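Local coordinates for protein proteasome accessory factor B/C (PafBC) (Paenarthrobacter aurescens, PDB 6SJ9) that probably regulates transcription in the bacterial DNA damage response, joining winged helix-turn-helix and WYL domains in one PafB/PafC chain, at residues L15-V20 and A469-R474; E59-M64 and I81-N86; R44-D49 and A77-G82; T5-N10 and K30-S35. All coordinates share one frame; numbering follows the deposited sequence.

Contact 1. Residues L15-V20 and A469-R474. With K (potassium ion), chain C.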
# COMPACT_ATOMS: atom_id res chain seq x y z
N LEU A 15 11.97 28.73 2.30
CA LEU A 15 11.82 29.30 3.62
C LEU A 15 12.17 28.32 4.72
O LEU A 15 12.67 28.72 5.78
CB LEU A 15 10.38 29.79 3.79
CG LEU A 15 9.90 30.82 2.78
CD1 LEU A 15 8.47 31.18 3.07
CD2 LEU A 15 10.81 32.04 2.84
N LEU A 16 11.97 27.02 4.45
CA LEU A 16 12.33 25.99 5.41
C LEU A 16 13.84 25.88 5.52
O LEU A 16 14.38 25.70 6.62
CB LEU A 16 11.71 24.66 4.96
CG LEU A 16 10.90 23.78 5.90
CD1 LEU A 16 10.01 24.54 6.88
CD2 LEU A 16 10.06 22.78 5.12
N ASN A 17 14.54 26.01 4.39
CA ASN A 17 15.98 25.80 4.40
C ASN A 17 16.70 26.85 5.23
O ASN A 17 17.58 26.52 6.03
CB ASN A 17 16.51 25.75 2.98
CG ASN A 17 16.14 24.46 2.32
OD1 ASN A 17 16.01 23.44 3.01
ND2 ASN A 17 15.93 24.47 1.02
N THR A 18 16.35 28.12 5.06
CA THR A 18 17.11 29.19 5.70
C THR A 18 16.94 29.15 7.21
O THR A 18 15.82 29.07 7.72
CB THR A 18 16.68 30.56 5.19
OG1 THR A 18 17.42 31.55 5.91
CG2 THR A 18 15.18 30.82 5.44
N LYS A 19 18.06 29.15 7.92
CA LYS A 19 17.98 29.34 9.35
C LYS A 19 17.96 30.81 9.73
O LYS A 19 17.40 31.16 10.77
CB LYS A 19 19.17 28.65 10.03
CG LYS A 19 19.37 27.19 9.56
CD LYS A 19 20.16 26.36 10.58
CE LYS A 19 20.44 24.95 10.05
NZ LYS A 19 21.55 24.93 9.05
N VAL A 20 18.49 31.67 8.87
CA VAL A 20 18.56 33.11 9.16
C VAL A 20 17.35 33.89 8.66
O VAL A 20 17.01 34.93 9.24
CB VAL A 20 19.88 33.68 8.61
CG1 VAL A 20 21.06 33.10 9.41
CG2 VAL A 20 20.02 33.39 7.09
N ALA A 469 9.16 16.45 4.71
CA ALA A 469 10.38 15.89 4.17
C ALA A 469 11.51 16.89 4.12
O ALA A 469 12.66 16.48 4.05
CB ALA A 469 10.17 15.33 2.77
N GLY A 470 11.21 18.19 4.13
CA GLY A 470 12.23 19.20 3.85
C GLY A 470 12.84 19.06 2.46
O GLY A 470 12.24 18.54 1.52
N GLU A 471 14.12 19.45 2.35
CA GLU A 471 14.77 19.50 1.04
C GLU A 471 14.78 18.14 0.33
O GLU A 471 14.81 18.11 -0.90
CB GLU A 471 16.21 20.04 1.23
CG GLU A 471 17.06 20.31 -0.05
CD GLU A 471 16.47 21.28 -1.07
OE1 GLU A 471 15.57 22.09 -0.74
OE2 GLU A 471 16.91 21.21 -2.23
N ALA A 472 14.70 17.03 1.07
CA ALA A 472 14.55 15.71 0.47
C ALA A 472 13.30 15.60 -0.40
O ALA A 472 13.23 14.73 -1.27
CB ALA A 472 14.50 14.65 1.57
N ALA A 473 12.31 16.48 -0.19
CA ALA A 473 11.12 16.48 -1.04
C ALA A 473 11.46 16.78 -2.49
O ALA A 473 10.72 16.39 -3.39
CB ALA A 473 10.12 17.52 -0.54
N ARG A 474 12.51 17.55 -2.74
CA ARG A 474 12.77 17.97 -4.11
C ARG A 474 13.04 16.77 -5.01
O ARG A 474 12.49 16.68 -6.11
CB ARG A 474 13.93 18.98 -4.17
CG ARG A 474 13.82 19.85 -5.44
CD ARG A 474 14.89 20.95 -5.51
NE ARG A 474 14.99 21.73 -4.28
CZ ARG A 474 14.27 22.82 -4.01
NH1 ARG A 474 13.39 23.29 -4.88
NH2 ARG A 474 14.45 23.45 -2.85
K K C . 13.99 27.19 8.72
O HOH W 1 14.95 21.36 4.42

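Contact 2. Residues E59-M64 and I81-N86. With K (potassium ion), chain C.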
# COMPACT_ATOMS: atom_id res chain seq x y z
N GLU A 59 3.13 28.66 8.86
CA GLU A 59 3.18 30.06 9.25
C GLU A 59 4.55 30.64 8.91
O GLU A 59 5.58 30.20 9.43
CB GLU A 59 2.84 30.28 10.72
CG GLU A 59 3.46 29.31 11.75
CD GLU A 59 3.04 29.64 13.21
OE1 GLU A 59 2.79 30.84 13.50
OE2 GLU A 59 2.94 28.71 14.06
N ILE A 60 4.55 31.58 7.97
CA ILE A 60 5.74 32.29 7.55
C ILE A 60 6.06 33.36 8.59
O ILE A 60 5.28 34.29 8.80
CB ILE A 60 5.54 32.91 6.17
CG1 ILE A 60 5.21 31.80 5.17
CG2 ILE A 60 6.76 33.78 5.78
CD1 ILE A 60 4.86 32.31 3.83
N GLU A 61 7.21 33.25 9.24
CA GLU A 61 7.62 34.27 10.18
C GLU A 61 8.39 35.35 9.44
O GLU A 61 9.18 35.08 8.51
CB GLU A 61 8.41 33.72 11.37
CG GLU A 61 9.81 33.27 11.16
CD GLU A 61 10.55 33.08 12.50
OE1 GLU A 61 10.44 33.94 13.40
OE2 GLU A 61 11.25 32.06 12.64
N THR A 62 8.12 36.58 9.83
CA THR A 62 8.79 37.76 9.31
C THR A 62 9.73 38.27 10.40
O THR A 62 9.31 38.45 11.54
CB THR A 62 7.80 38.84 8.91
OG1 THR A 62 6.93 38.32 7.91
CG2 THR A 62 8.54 40.07 8.38
N LEU A 63 10.99 38.45 10.04
CA LEU A 63 12.00 39.01 10.93
C LEU A 63 12.46 40.30 10.27
O LEU A 63 12.87 40.28 9.10
CB LEU A 63 13.20 38.06 11.03
CG LEU A 63 13.01 36.56 11.31
CD1 LEU A 63 14.35 35.84 11.26
CD2 LEU A 63 12.27 36.27 12.60
N MSE A 64 12.35 41.41 10.99
CA MSE A 64 12.76 42.69 10.40
C MSE A 64 13.25 43.73 11.40
O MSE A 64 12.94 43.64 12.59
CB MSE A 64 11.61 43.29 9.58
CG MSE A 64 10.55 44.00 10.39
SE MSE A 64 9.17 44.85 9.29
CE MSE A 64 8.49 46.17 10.57
N ILE A 81 10.37 29.75 7.58
CA ILE A 81 9.43 28.78 8.10
C ILE A 81 10.20 27.75 8.93
O ILE A 81 11.30 27.34 8.54
CB ILE A 81 8.66 28.07 6.96
CG1 ILE A 81 7.80 29.04 6.15
CG2 ILE A 81 7.77 26.98 7.52
CD1 ILE A 81 7.10 28.37 4.96
N GLY A 82 9.60 27.32 10.03
CA GLY A 82 10.21 26.31 10.87
C GLY A 82 11.27 26.81 11.80
O GLY A 82 11.95 26.00 12.43
N LYS A 83 11.48 28.12 11.86
CA LYS A 83 12.43 28.74 12.78
C LYS A 83 13.81 28.17 12.49
O LYS A 83 14.27 28.29 11.34
CB LYS A 83 11.92 28.60 14.22
CG LYS A 83 10.55 29.31 14.45
CD LYS A 83 10.01 29.11 15.86
CE LYS A 83 10.81 29.98 16.84
NZ LYS A 83 10.63 29.59 18.27
N ASP A 84 14.49 27.51 13.44
CA ASP A 84 15.84 26.98 13.19
C ASP A 84 15.88 25.65 12.42
O ASP A 84 16.93 25.32 11.87
CB ASP A 84 16.55 26.78 14.53
CG ASP A 84 16.74 28.08 15.29
OD1 ASP A 84 16.28 29.13 14.78
OD2 ASP A 84 17.31 28.05 16.40
N SER A 85 14.80 24.87 12.41
CA SER A 85 14.78 23.58 11.72
C SER A 85 14.45 23.74 10.24
O SER A 85 13.97 24.78 9.78
CB SER A 85 13.80 22.62 12.38
OG SER A 85 12.55 23.26 12.54
N ASN A 86 14.75 22.70 9.47
CA ASN A 86 14.46 22.73 8.05
C ASN A 86 13.40 21.71 7.64
O ASN A 86 13.24 21.47 6.44
CB ASN A 86 15.73 22.55 7.22
CG ASN A 86 16.49 21.32 7.60
OD1 ASN A 86 15.94 20.37 8.19
ND2 ASN A 86 17.79 21.29 7.22
K K C . 13.99 27.19 8.72

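Contact 3. Residues R44-D49 and A77-G82. With K (potassium ion), chain C.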
# COMPACT_ATOMS: atom_id res chain seq x y z
N ARG A 44 2.41 41.28 -5.00
CA ARG A 44 1.10 40.76 -4.59
C ARG A 44 1.02 39.24 -4.76
O ARG A 44 0.40 38.56 -3.93
CB ARG A 44 -0.05 41.46 -5.32
CG ARG A 44 0.19 42.08 -6.69
CD ARG A 44 -1.13 42.79 -7.12
NE ARG A 44 -1.10 43.24 -8.51
CZ ARG A 44 -0.79 44.47 -8.89
NH1 ARG A 44 -0.49 45.41 -8.00
NH2 ARG A 44 -0.77 44.77 -10.19
N MSE A 45 1.63 38.69 -5.80
CA MSE A 45 1.62 37.24 -5.95
C MSE A 45 2.39 36.56 -4.81
O MSE A 45 2.07 35.45 -4.40
CB MSE A 45 2.21 36.85 -7.31
CG MSE A 45 2.12 35.36 -7.65
SE MSE A 45 3.57 34.88 -8.88
CE MSE A 45 3.67 36.59 -9.88
N PHE A 46 3.43 37.24 -4.32
CA PHE A 46 4.12 36.79 -3.12
C PHE A 46 3.19 36.82 -1.91
O PHE A 46 3.10 35.84 -1.17
CB PHE A 46 5.35 37.67 -2.89
CG PHE A 46 6.14 37.30 -1.67
CD1 PHE A 46 6.75 36.06 -1.58
CD2 PHE A 46 6.28 38.20 -0.63
CE1 PHE A 46 7.49 35.72 -0.46
CE2 PHE A 46 7.02 37.87 0.49
CZ PHE A 46 7.63 36.63 0.58
N GLU A 47 2.47 37.94 -1.72
CA GLU A 47 1.51 38.04 -0.63
C GLU A 47 0.44 36.97 -0.74
O GLU A 47 0.01 36.41 0.28
CB GLU A 47 0.85 39.43 -0.64
CG GLU A 47 1.74 40.61 -0.22
CD GLU A 47 2.28 40.54 1.21
OE1 GLU A 47 3.45 40.91 1.41
OE2 GLU A 47 1.55 40.08 2.12
N ARG A 48 -0.01 36.65 -1.96
CA ARG A 48 -1.00 35.58 -2.14
C ARG A 48 -0.43 34.21 -1.76
O ARG A 48 -1.12 33.38 -1.16
CB ARG A 48 -1.51 35.54 -3.57
CG ARG A 48 -2.41 36.68 -3.99
CD ARG A 48 -3.19 36.26 -5.23
NE ARG A 48 -2.33 35.91 -6.34
CZ ARG A 48 -1.84 36.79 -7.21
NH1 ARG A 48 -2.14 38.08 -7.08
NH2 ARG A 48 -1.05 36.40 -8.20
N ASP A 49 0.84 33.98 -2.10
CA ASP A 49 1.43 32.69 -1.76
C ASP A 49 1.61 32.55 -0.27
O ASP A 49 1.35 31.48 0.29
CB ASP A 49 2.77 32.55 -2.47
CG ASP A 49 2.62 32.38 -3.96
OD1 ASP A 49 1.52 32.03 -4.45
OD2 ASP A 49 3.63 32.59 -4.65
N ALA A 77 12.67 43.25 5.31
CA ALA A 77 12.20 42.08 6.02
C ALA A 77 12.82 40.80 5.48
O ALA A 77 13.14 40.68 4.29
CB ALA A 77 10.67 41.97 5.94
N ARG A 78 13.03 39.85 6.39
CA ARG A 78 13.49 38.50 6.09
C ARG A 78 12.42 37.49 6.54
O ARG A 78 11.72 37.72 7.53
CB ARG A 78 14.86 38.25 6.73
CG ARG A 78 15.82 39.40 6.41
CD ARG A 78 17.01 39.47 7.35
NE ARG A 78 17.88 38.31 7.17
CZ ARG A 78 18.94 38.28 6.35
NH1 ARG A 78 19.27 39.35 5.63
NH2 ARG A 78 19.66 37.17 6.26
N TYR A 79 12.26 36.41 5.78
CA TYR A 79 11.18 35.44 6.00
C TYR A 79 11.71 34.03 6.19
O TYR A 79 12.72 33.65 5.58
CB TYR A 79 10.19 35.42 4.84
CG TYR A 79 9.59 36.75 4.48
CD1 TYR A 79 8.46 37.22 5.15
CD2 TYR A 79 10.14 37.54 3.48
CE1 TYR A 79 7.89 38.43 4.81
CE2 TYR A 79 9.57 38.78 3.15
CZ TYR A 79 8.44 39.21 3.82
OH TYR A 79 7.87 40.44 3.50
N ARG A 80 11.04 33.25 7.03
CA ARG A 80 11.44 31.85 7.20
C ARG A 80 10.28 31.05 7.77
O ARG A 80 9.32 31.59 8.32
CB ARG A 80 12.66 31.69 8.10
CG ARG A 80 12.37 31.74 9.55
CD ARG A 80 13.65 31.62 10.36
NE ARG A 80 13.37 31.83 11.79
CZ ARG A 80 14.27 31.75 12.76
NH1 ARG A 80 15.54 31.45 12.48
NH2 ARG A 80 13.90 31.97 14.02
N ILE A 81 10.37 29.75 7.58
CA ILE A 81 9.43 28.78 8.10
C ILE A 81 10.20 27.75 8.93
O ILE A 81 11.30 27.34 8.54
CB ILE A 81 8.66 28.07 6.96
CG1 ILE A 81 7.80 29.04 6.15
CG2 ILE A 81 7.77 26.98 7.52
CD1 ILE A 81 7.10 28.37 4.96
N GLY A 82 9.60 27.32 10.03
CA GLY A 82 10.21 26.31 10.87
C GLY A 82 11.27 26.81 11.80
O GLY A 82 11.95 26.00 12.43
K K C . 13.99 27.19 8.72

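Contact 4. Residues T5-N10 and K30-S35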
# COMPACT_ATOMS: atom_id res chain seq x y z
N THR A 5 1.27 25.44 -8.13
CA THR A 5 1.59 24.35 -7.21
C THR A 5 3.09 24.23 -7.03
O THR A 5 3.59 24.18 -5.91
CB THR A 5 0.98 23.03 -7.68
OG1 THR A 5 -0.44 23.15 -7.68
CG2 THR A 5 1.36 21.91 -6.71
N GLU A 6 3.82 24.23 -8.14
CA GLU A 6 5.27 24.14 -8.04
C GLU A 6 5.85 25.36 -7.33
O GLU A 6 6.81 25.22 -6.56
CB GLU A 6 5.88 23.96 -9.42
CG GLU A 6 5.96 22.50 -9.87
CD GLU A 6 7.02 21.69 -9.09
OE1 GLU A 6 6.65 21.02 -8.10
OE2 GLU A 6 8.21 21.75 -9.47
N ARG A 7 5.29 26.54 -7.57
CA ARG A 7 5.81 27.75 -6.94
C ARG A 7 5.62 27.69 -5.43
O ARG A 7 6.52 28.06 -4.66
CB ARG A 7 5.15 28.99 -7.54
CG ARG A 7 5.68 30.32 -7.05
CD ARG A 7 4.98 31.52 -7.72
NE ARG A 7 3.61 31.65 -7.26
CZ ARG A 7 2.53 31.55 -8.04
NH1 ARG A 7 2.67 31.36 -9.34
NH2 ARG A 7 1.32 31.67 -7.52
N LEU A 8 4.45 27.22 -4.98
CA LEU A 8 4.23 27.02 -3.55
C LEU A 8 5.23 26.05 -2.97
O LEU A 8 5.80 26.31 -1.90
CB LEU A 8 2.81 26.54 -3.28
CG LEU A 8 1.75 27.62 -3.45
CD1 LEU A 8 0.39 27.12 -3.04
CD2 LEU A 8 2.09 28.90 -2.70
N LEU A 9 5.49 24.93 -3.66
CA LEU A 9 6.43 23.94 -3.15
C LEU A 9 7.83 24.52 -3.01
O LEU A 9 8.45 24.42 -1.94
CB LEU A 9 6.44 22.69 -4.05
CG LEU A 9 5.12 21.92 -4.04
CD1 LEU A 9 4.91 20.87 -5.17
CD2 LEU A 9 4.93 21.23 -2.66
N ASN A 10 8.29 25.22 -4.05
CA ASN A 10 9.61 25.86 -4.03
C ASN A 10 9.69 26.95 -2.95
O ASN A 10 10.71 27.09 -2.27
CB ASN A 10 9.91 26.47 -5.41
CG ASN A 10 10.13 25.41 -6.51
OD1 ASN A 10 10.66 24.33 -6.25
ND2 ASN A 10 9.67 25.71 -7.72
N LYS A 30 15.10 33.32 -6.49
CA LYS A 30 15.15 31.88 -6.28
C LYS A 30 13.86 31.18 -6.70
O LYS A 30 13.90 30.07 -7.24
CB LYS A 30 15.45 31.56 -4.82
CG LYS A 30 16.87 31.79 -4.40
CD LYS A 30 17.05 31.40 -2.95
CE LYS A 30 16.51 30.00 -2.68
NZ LYS A 30 16.73 29.59 -1.27
N VAL A 31 12.71 31.80 -6.44
CA VAL A 31 11.42 31.16 -6.63
C VAL A 31 10.64 31.79 -7.77
O VAL A 31 10.02 31.08 -8.57
CB VAL A 31 10.60 31.19 -5.32
CG1 VAL A 31 9.32 30.37 -5.45
CG2 VAL A 31 11.46 30.72 -4.15
N TYR A 32 10.65 33.12 -7.85
CA TYR A 32 9.81 33.88 -8.77
C TYR A 32 10.59 34.39 -9.98
O TYR A 32 10.34 35.50 -10.46
CB TYR A 32 9.16 35.05 -8.03
CG TYR A 32 8.25 34.66 -6.88
CD1 TYR A 32 8.76 34.36 -5.62
CD2 TYR A 32 6.87 34.63 -7.05
CE1 TYR A 32 7.92 34.01 -4.58
CE2 TYR A 32 6.03 34.29 -6.01
CZ TYR A 32 6.56 33.98 -4.78
OH TYR A 32 5.72 33.65 -3.75
N HIS A 33 11.56 33.60 -10.46
CA HIS A 33 12.25 33.96 -11.69
C HIS A 33 11.27 33.99 -12.86
O HIS A 33 11.44 34.78 -13.79
CB HIS A 33 13.40 32.98 -11.98
CG HIS A 33 13.07 31.55 -11.68
ND1 HIS A 33 11.95 30.91 -12.17
CD2 HIS A 33 13.75 30.61 -10.96
CE1 HIS A 33 11.93 29.66 -11.75
NE2 HIS A 33 13.01 29.45 -11.02
N ASP A 34 10.23 33.14 -12.81
CA ASP A 34 9.27 33.06 -13.90
C ASP A 34 8.55 34.39 -14.10
O ASP A 34 8.27 34.79 -15.24
CB ASP A 34 8.27 31.95 -13.61
CG ASP A 34 7.48 31.51 -14.83
OD1 ASP A 34 7.61 32.14 -15.90
OD2 ASP A 34 6.73 30.52 -14.72
N SER A 35 8.24 35.10 -13.01
CA SER A 35 7.51 36.36 -13.11
C SER A 35 8.38 37.39 -13.83
O SER A 35 9.41 37.82 -13.30
CB SER A 35 7.09 36.85 -11.73
OG SER A 35 6.41 35.83 -11.04

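Contact 1. Residues L15-V20 and A469-R474
The backbones meet where helix 2-17 ends against a turn, the CA atoms of L16 and G470 lying 7.0 Å apart and those of N17 and E471 nearly as close. The turn is a type II' beta turn, A469 to A472, linking helix 457-469 to helix 472-476; G470 takes its second position with a positive phi of 61°. The contact thus joins the first helix of the N-terminal winged helix-turn-helix to a part of the chain some 450 residues later. L16 points toward the turn and sets CD2 against G470 CA. Beside it N17 ND2 donates to E471 OE1 over 3.0 Å; the acceptor lies close to the amide plane, but the N-H arrives from above the carboxylate plane, 49° out of it, and the two side chains cross at about a right angle. The same OE1 accepts R474 NH2 on its syn lone pair, while R474 NE reaches OE2 at 2.9 Å, a side-on, two-nitrogen grip that fixes the carboxylate's rotation. A water gives a proton to N17 OD1 and accepts from E471 N, tying the other end of the amide to the turn. With a leucine in place of N17, E471 OE1 would probably be left with R474 as its donor from these segments and the water would lose its tie to the helix end. The helix gives out at T18; with the carbonyl oxygens of I81, K83 and S85, the potassium ion takes L16 O at 2.6 Å and T18 O at 2.8 Å.

Contact 2. Residues E59-M64 and I81-N86
I60 and I81 make the close-packed half of this contact: I60 CG1 rests 3.9 Å from I81 CG1, with I81 CD1 equally near, and the two branched chains cross obliquely. Both isoleucines hold CG1 beside their own backbone N (chi1 -59° for I60, -64° for I81), and the pairing leaves I81 CG1 lying against the E59 main chain. I60 CA and I81 CA are 5.1 Å apart. The solvent side is looser and carries the charged residues E61 and K83. E61 extends its carboxylate across K83 at about a right angle, and OE2 comes within 3.4 Å of K83 CG, touching the methylene part of the lysine; the ammonium, K83 NZ, stays 6.2 Å from OE2. E61 pairs with R80, a salt bridge modelled too short for its geometry to be trusted. Beyond I81 the chain makes a type II' turn, G82 to S85, in which G82 O accepts from both S85 N and S85 OG, the hydroxyl lying in the carbonyl plane on a lone pair. This curl aims the carbonyls of I81, K83 and S85 at the potassium ion, S85 O at 2.6 Å. In the winged helix-turn-helix, strand 61-63 pairs antiparallel with strand 78-80 as the wing, the metal loop follows directly, and I81 rests on L12 and L15 of helix 2-17, I60 on L15 and on K50 and L53 of helix 39-55.

Contact 3. Residues R44-D49 and A77-G82
F46 turns the edge of its ring to one face of the Y79 ring, a T-shaped pair with centroids 5.3 Å apart and planes inclined at 70°. F46 CZ stands over that face, displaced toward the rim on the CD2-CE2 side, and F46 CE2 makes the closest touch, 3.8 Å from Y79 CE2. In the other direction Y79 CZ lies in the plane of the phenylalanine ring, at its edge, so the tyrosine is met by the C-H rim and not by the pi cloud of F46. The phenol oxygen follows the same edge, Y79 OH being 4.0 Å from F46 CE2. The two residues point toward each other from backbones still well separated, their CA atoms 11.6 Å apart. F46 has CG anti to its backbone N (chi1 180°), which carries the ring out from helix 39-55 toward strand 78-80. The arrangement is helix-on-sheet packing inside a winged helix-turn-helix: helix 39-55, probably the recognition helix by its place in the fold, is fastened to the middle strand of the small sheet, while T62 of the neighbouring strand also touches Y79. R80, the next residue, points from the strand's other side. The contact between the rings is carbon on carbon, with the phenol oxygen at its margin: partly positive C-H groups of F46 are directed at the electron-rich face of Y79, a weak electrostatic and dispersion attraction that needs no charged group and suits a buried site.

Contact 4. Residues T5-N10 and K30-S35
Apolar packing comes first: V31 CG1 wedges against helix 2-17, 3.7 Å from R7 O and 3.9 Å from N10 CB, with R7 CG close by at 4.0 Å. A chi1 of -172° turns V31 CG1 away from its own N and in between R7 and N10, while CG2 lies nearer N10 O. The second kind is arginine on aromatic. R7 CG lies over one face of Y32, near its rim, and CD passes outside the rim, 3.4 Å from Y32 CE2. The stem crosses the tyrosine at about a right angle and then bends at chi3 (71°), leaving the guanidinium tilted 24° from the ring plane. The third kind is polar and lies at the ends of both residues: R7 NE makes a salt bridge with D49 OD2, and Y32 OH hydrogen-bonds the same oxygen, so one carboxylate fixes arginine and tyrosine together. Were R7 an alanine, D49 would probably lose a charged mate and Y32 the methylenes packed on its face and rim, setting the ring more at liberty to shift. In the winged helix-turn-helix this joins the first helix, 2-17, to residues 31-32, from which the chain turns toward helix 39-55; that third helix closes the group, its M45 touching R7 and Y32, and F42 meets the Y32 ring edge-to-face.

How the contacts relate
Contacts 2, 3 and 4 lie within the winged helix-turn-helix, whereas contact 1 ties its first helix to a distant part of the chain. Contact 3 is buried and purely aromatic; contacts 1 and 4 are partly buried and mix apolar with polar groups; contact 2, at the surface, combines an isoleucine pair with a separate touch of E61's carboxylate on the K83 methylenes. Helix 2-17 serves contacts 1 and 4, and contacts 2 and 3 share I81 and G82 and use neighbouring strands. Helix 39-55, used in contact 3, also closes over contact 4. The potassium ion gathers carbonyls from contacts 1 and 2, I81 O being shared with contact 3.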